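Local structure of TPR repeat-containing protein YrrB (Bacillus subtilis, 2Q7F) at residues Glu156-Ala170 and Gln181-Ala195. The protein may act as an interaction mediator in complex formation among RNA sulfuration components, RNA processing components and aminoacyl-tRNA synthetases. Residues are numbered along the deposited sequence; the frame is centred on the assembly and turned at random.
Sequences ENDTEARFQFGMCLA and QFAAVTEQDPGHADA
The two antiparallel helices of a tetratricopeptide repeat, TPR 5, pack here through R162, F163 and G166 on helix 159-172 and Q181, F182 and V185 on helix 176-188. The axes of residues 159-170 and 181-188 approach to 8.6 Å and cross at -156°. G166 lets the helices come close: its CA is 5.3 Å from Q181 CA, and a side chain there would meet the F182 ring. That ring lies against the G166 backbone, with F182 CZ 3.5 Å from G166 C. Q181 is a knob among R162, F165, G166 and L169. Its chain bends beyond CB, and the amide turns back toward R162. R162 NH1 donates to Q181 OE1 at 2.8 Å, in the carbonyl plane and on a lone pair. The bond is bent, 132° at the hydrogen. Q181 NE2 lies at the edge of the F165 ring and also donates to a water held by E156 OE1. The aliphatic part of R162 lies over A184, with R162 CD 3.5 Å from A184 CB. A salt bridge from R162 to E156 OE1 is tentative, since the place of R162 NH2 is less sure. An alanine in place of R162 would probably leave Q181 OE1 without its donor and E156 without a nearby positive charge. F163 reaches past V185 to the start of helix 193-205. With chi1 at 173°, F163 directs its ring into a hole formed by F182, V185, D194 and A195. The H192 ring points an edge at one face of F163, with H192 CE1 3.6 Å from F163 CG. H192 also N-caps the next helix: its ND1 accepts from A195 N at 3.1 Å, in the ring plane. That bond probably limits rotation of the imidazole against F163. On the polar side, R162 NH1 probably fixes the turn of the Q181 amide.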
loop_
_atom_site.group_PDB
_atom_site.type_symbol
_atom_site.label_atom_id
_atom_site.label_comp_id
_atom_site.label_asym_id
_atom_site.label_seq_id
_atom_site.Cartn_x
_atom_site.Cartn_y
_atom_site.Cartn_z
ATOM N N GLU A 156 5.675 9.611 9.135
ATOM C CA GLU A 156 5.349 10.893 8.545
ATOM C C GLU A 156 6.284 11.186 7.367
ATOM O O GLU A 156 6.039 12.112 6.588
ATOM C CB GLU A 156 5.429 11.971 9.627
ATOM C CG GLU A 156 4.469 13.153 9.452
ATOM C CD GLU A 156 2.994 12.837 9.766
ATOM O OE1 GLU A 156 2.121 13.637 9.343
ATOM O OE2 GLU A 156 2.707 11.814 10.433
ATOM N N ASN A 157 7.330 10.364 7.234
ATOM C CA ASN A 157 8.307 10.476 6.148
ATOM C C ASN A 157 7.946 9.674 4.900
ATOM O O ASN A 157 8.502 9.915 3.826
ATOM C CB ASN A 157 9.690 10.036 6.630
ATOM C CG ASN A 157 10.194 10.864 7.788
ATOM O OD1 ASN A 157 10.766 10.330 8.740
ATOM N ND2 ASN A 157 9.984 12.178 7.723
ATOM N N ASP A 158 7.033 8.714 5.053
ATOM C CA ASP A 158 6.627 7.830 3.963
ATOM C C ASP A 158 5.818 8.582 2.904
ATOM O O ASP A 158 4.589 8.587 2.935
ATOM C CB ASP A 158 5.818 6.651 4.523
ATOM C CG ASP A 158 5.490 5.594 3.467
ATOM O OD1 ASP A 158 5.463 5.905 2.250
ATOM O OD2 ASP A 158 5.240 4.437 3.869
ATOM N N THR A 159 6.525 9.202 1.964
ATOM C CA THR A 159 5.914 9.957 0.861
ATOM C C THR A 159 4.816 9.177 0.127
ATOM O O THR A 159 3.729 9.712 -0.139
ATOM C CB THR A 159 6.994 10.407 -0.146
ATOM O OG1 THR A 159 7.843 11.371 0.485
ATOM C CG2 THR A 159 6.380 11.035 -1.385
ATOM N N GLU A 160 5.117 7.916 -0.178
ATOM C CA GLU A 160 4.234 7.044 -0.942
ATOM C C GLU A 160 2.878 6.854 -0.257
ATOM O O GLU A 160 1.825 6.996 -0.895
ATOM C CB GLU A 160 4.910 5.687 -1.172
ATOM C CG GLU A 160 4.793 5.168 -2.595
ATOM C CD GLU A 160 3.374 5.259 -3.129
ATOM O OE1 GLU A 160 3.128 6.092 -4.041
ATOM O OE2 GLU A 160 2.501 4.512 -2.623
ATOM N N ALA A 161 2.914 6.543 1.038
ATOM C CA ALA A 161 1.703 6.422 1.843
ATOM C C ALA A 161 0.926 7.720 1.812
ATOM O O ALA A 161 -0.281 7.726 1.592
ATOM C CB ALA A 161 2.045 6.053 3.276
ATOM N N ARG A 162 1.631 8.825 2.013
ATOM C CA ARG A 162 0.991 10.124 2.110
ATOM C C ARG A 162 0.290 10.529 0.813
ATOM O O ARG A 162 -0.776 11.145 0.846
ATOM C CB ARG A 162 1.996 11.178 2.546
ATOM C CG ARG A 162 1.338 12.425 3.061
ATOM C CD ARG A 162 2.354 13.492 3.355
ATOM N NE ARG A 162 3.124 13.158 4.546
ATOM C CZ ARG A 162 2.824 13.562 5.776
ATOM N NH1 ARG A 162 1.767 14.338 6.002
ATOM N NH2 ARG A 162 3.591 13.184 6.780
ATOM N N PHE A 163 0.883 10.174 -0.324
ATOM C CA PHE A 163 0.249 10.434 -1.608
ATOM C C PHE A 163 -1.025 9.600 -1.794
ATOM O O PHE A 163 -2.009 10.076 -2.373
ATOM C CB PHE A 163 1.227 10.197 -2.763
ATOM C CG PHE A 163 0.588 10.281 -4.124
ATOM C CD1 PHE A 163 0.047 11.476 -4.583
ATOM C CD2 PHE A 163 0.517 9.161 -4.940
ATOM C CE1 PHE A 163 -0.559 11.542 -5.834
ATOM C CE2 PHE A 163 -0.086 9.226 -6.194
ATOM C CZ PHE A 163 -0.624 10.414 -6.641
ATOM N N GLN A 164 -1.010 8.365 -1.295
ATOM C CA GLN A 164 -2.176 7.483 -1.397
ATOM C C GLN A 164 -3.312 7.921 -0.472
ATOM O O GLN A 164 -4.492 7.797 -0.815
ATOM C CB GLN A 164 -1.786 6.042 -1.088
ATOM C CG GLN A 164 -0.864 5.424 -2.107
ATOM C CD GLN A 164 -1.595 4.990 -3.359
ATOM O OE1 GLN A 164 -1.056 5.077 -4.463
ATOM N NE2 GLN A 164 -2.827 4.517 -3.196
ATOM N N PHE A 165 -2.946 8.422 0.705
ATOM C CA PHE A 165 -3.916 8.978 1.645
ATOM C C PHE A 165 -4.591 10.208 1.022
ATOM O O PHE A 165 -5.821 10.333 1.036
ATOM C CB PHE A 165 -3.228 9.312 2.975
ATOM C CG PHE A 165 -4.167 9.744 4.071
ATOM C CD1 PHE A 165 -5.420 9.156 4.221
ATOM C CD2 PHE A 165 -3.775 10.724 4.980
ATOM C CE1 PHE A 165 -6.286 9.556 5.248
ATOM C CE2 PHE A 165 -4.632 11.135 6.014
ATOM C CZ PHE A 165 -5.890 10.549 6.149
ATOM N N GLY A 166 -3.777 11.089 0.445
ATOM C CA GLY A 166 -4.281 12.261 -0.262
ATOM C C GLY A 166 -5.391 11.919 -1.238
ATOM O O GLY A 166 -6.493 12.481 -1.155
ATOM N N MET A 167 -5.102 10.984 -2.150
ATOM C CA MET A 167 -6.026 10.619 -3.229
ATOM C C MET A 167 -7.321 10.062 -2.675
ATOM O O MET A 167 -8.401 10.249 -3.242
ATOM C CB MET A 167 -5.392 9.589 -4.162
ATOM C CG MET A 167 -4.465 10.165 -5.210
ATOM S SD MET A 167 -4.007 8.920 -6.433
ATOM C CE MET A 167 -5.374 9.047 -7.595
ATOM N N CYS A 168 -7.220 9.355 -1.554
ATOM C CA CYS A 168 -8.386 8.721 -0.948
ATOM C C CYS A 168 -9.252 9.752 -0.232
ATOM O O CYS A 168 -10.480 9.710 -0.306
ATOM C CB CYS A 168 -7.953 7.628 0.030
ATOM S SG CYS A 168 -9.097 6.232 0.143
ATOM N N LEU A 169 -8.598 10.677 0.461
ATOM C CA LEU A 169 -9.277 11.821 1.088
ATOM C C LEU A 169 -10.065 12.665 0.093
ATOM O O LEU A 169 -11.241 12.945 0.315
ATOM C CB LEU A 169 -8.252 12.718 1.796
ATOM C CG LEU A 169 -7.700 12.267 3.146
ATOM C CD1 LEU A 169 -6.408 13.012 3.466
ATOM C CD2 LEU A 169 -8.753 12.487 4.232
ATOM N N ALA A 170 -9.404 13.069 -0.991
ATOM C CA ALA A 170 -10.034 13.852 -2.055
ATOM C C ALA A 170 -11.209 13.098 -2.660
ATOM O O ALA A 170 -12.213 13.683 -3.051
ATOM C CB ALA A 170 -9.018 14.191 -3.137
ATOM N N GLN A 181 -2.288 17.057 2.531
ATOM C CA GLN A 181 -1.399 15.930 2.278
ATOM C C GLN A 181 -0.611 16.078 0.971
ATOM O O GLN A 181 0.610 15.899 0.971
ATOM C CB GLN A 181 -2.151 14.592 2.338
ATOM C CG GLN A 181 -2.800 14.280 3.689
ATOM C CD GLN A 181 -1.803 14.155 4.832
ATOM O OE1 GLN A 181 -0.599 14.017 4.618
ATOM N NE2 GLN A 181 -2.309 14.204 6.063
ATOM N N PHE A 182 -1.290 16.424 -0.124
ATOM C CA PHE A 182 -0.601 16.654 -1.408
ATOM C C PHE A 182 0.560 17.650 -1.272
ATOM O O PHE A 182 1.615 17.461 -1.886
ATOM C CB PHE A 182 -1.562 17.129 -2.508
ATOM C CG PHE A 182 -2.578 16.098 -2.940
ATOM C CD1 PHE A 182 -2.235 14.754 -3.068
ATOM C CD2 PHE A 182 -3.882 16.482 -3.251
ATOM C CE1 PHE A 182 -3.181 13.808 -3.474
ATOM C CE2 PHE A 182 -4.829 15.544 -3.659
ATOM C CZ PHE A 182 -4.476 14.205 -3.772
ATOM N N ALA A 183 0.358 18.694 -0.463
ATOM C CA ALA A 183 1.377 19.720 -0.217
ATOM C C ALA A 183 2.601 19.154 0.494
ATOM O O ALA A 183 3.737 19.445 0.114
ATOM C CB ALA A 183 0.795 20.881 0.568
ATOM N N ALA A 184 2.365 18.338 1.518
ATOM C CA ALA A 184 3.455 17.712 2.274
ATOM C C ALA A 184 4.300 16.780 1.395
ATOM O O ALA A 184 5.525 16.708 1.559
ATOM C CB ALA A 184 2.911 16.975 3.492
ATOM N N VAL A 185 3.639 16.089 0.462
ATOM C CA VAL A 185 4.311 15.249 -0.536
ATOM C C VAL A 185 5.216 16.102 -1.423
ATOM O O VAL A 185 6.333 15.693 -1.753
ATOM C CB VAL A 185 3.292 14.471 -1.413
ATOM C CG1 VAL A 185 3.982 13.776 -2.597
ATOM C CG2 VAL A 185 2.517 13.455 -0.568
ATOM N N THR A 186 4.718 17.286 -1.791
ATOM C CA THR A 186 5.476 18.287 -2.544
ATOM C C THR A 186 6.726 18.748 -1.780
ATOM O O THR A 186 7.778 18.966 -2.387
ATOM C CB THR A 186 4.573 19.499 -2.919
ATOM O OG1 THR A 186 3.796 19.171 -4.075
ATOM C CG2 THR A 186 5.392 20.746 -3.216
ATOM N N GLU A 187 6.611 18.879 -0.457
ATOM C CA GLU A 187 7.745 19.299 0.376
ATOM C C GLU A 187 8.850 18.238 0.424
ATOM O O GLU A 187 10.026 18.557 0.257
ATOM C CB GLU A 187 7.297 19.684 1.798
ATOM C CG GLU A 187 8.346 20.503 2.586
ATOM C CD GLU A 187 7.966 20.765 4.048
ATOM O OE1 GLU A 187 6.807 20.496 4.443
ATOM O OE2 GLU A 187 8.836 21.247 4.810
ATOM N N GLN A 188 8.471 16.982 0.639
ATOM C CA GLN A 188 9.447 15.895 0.701
ATOM C C GLN A 188 9.987 15.549 -0.686
ATOM O O GLN A 188 11.200 15.483 -0.885
ATOM C CB GLN A 188 8.845 14.663 1.384
ATOM C CG GLN A 188 8.529 14.887 2.858
ATOM C CD GLN A 188 7.502 13.917 3.409
ATOM O OE1 GLN A 188 7.676 12.697 3.349
ATOM N NE2 GLN A 188 6.425 14.461 3.965
ATOM N N ASP A 189 9.082 15.347 -1.642
ATOM C CA ASP A 189 9.459 15.011 -3.013
ATOM C C ASP A 189 8.926 16.093 -3.960
ATOM O O ASP A 189 7.745 16.091 -4.304
ATOM C CB ASP A 189 8.938 13.606 -3.383
ATOM C CG ASP A 189 9.373 13.138 -4.782
ATOM O OD1 ASP A 189 8.909 12.054 -5.202
ATOM O OD2 ASP A 189 10.160 13.832 -5.462
ATOM N N PRO A 190 9.797 17.037 -4.368
ATOM C CA PRO A 190 9.370 18.086 -5.302
ATOM C C PRO A 190 9.317 17.617 -6.767
ATOM O O PRO A 190 8.812 18.341 -7.628
ATOM C CB PRO A 190 10.420 19.183 -5.107
ATOM C CG PRO A 190 11.640 18.474 -4.627
ATOM C CD PRO A 190 11.212 17.182 -3.972
ATOM N N GLY A 191 9.825 16.416 -7.037
ATOM C CA GLY A 191 9.766 15.836 -8.373
ATOM C C GLY A 191 8.505 15.016 -8.559
ATOM O O GLY A 191 8.367 14.289 -9.547
ATOM N N HIS A 192 7.583 15.139 -7.605
ATOM C CA HIS A 192 6.356 14.348 -7.595
ATOM C C HIS A 192 5.230 14.989 -8.426
ATOM O O HIS A 192 4.278 15.557 -7.884
ATOM C CB HIS A 192 5.903 14.090 -6.150
ATOM C CG HIS A 192 5.131 12.818 -5.976
ATOM N ND1 HIS A 192 3.816 12.684 -6.368
ATOM C CD2 HIS A 192 5.495 11.620 -5.463
ATOM C CE1 HIS A 192 3.402 11.460 -6.095
ATOM N NE2 HIS A 192 4.401 10.794 -5.545
ATOM N N ALA A 193 5.351 14.878 -9.747
ATOM C CA ALA A 193 4.364 15.430 -10.684
ATOM C C ALA A 193 2.919 14.993 -10.390
ATOM O O ALA A 193 2.003 15.827 -10.403
ATOM C CB ALA A 193 4.747 15.083 -12.125
ATOM N N ASP A 194 2.732 13.695 -10.122
ATOM C CA ASP A 194 1.416 13.122 -9.818
ATOM C C ASP A 194 0.664 13.871 -8.724
ATOM O O ASP A 194 -0.539 14.126 -8.855
ATOM C CB ASP A 194 1.547 11.655 -9.418
ATOM C CG ASP A 194 1.777 10.753 -10.599
ATOM O OD1 ASP A 194 1.838 11.274 -11.731
ATOM O OD2 ASP A 194 1.901 9.524 -10.400
ATOM N N ALA A 195 1.385 14.213 -7.652
ATOM C CA ALA A 195 0.816 14.949 -6.527
ATOM C C ALA A 195 0.255 16.273 -7.010
ATOM O O ALA A 195 -0.914 16.576 -6.760
ATOM C CB ALA A 195 1.858 15.176 -5.441
HETATM O O HOH W 1 -0.519 13.997 8.806
#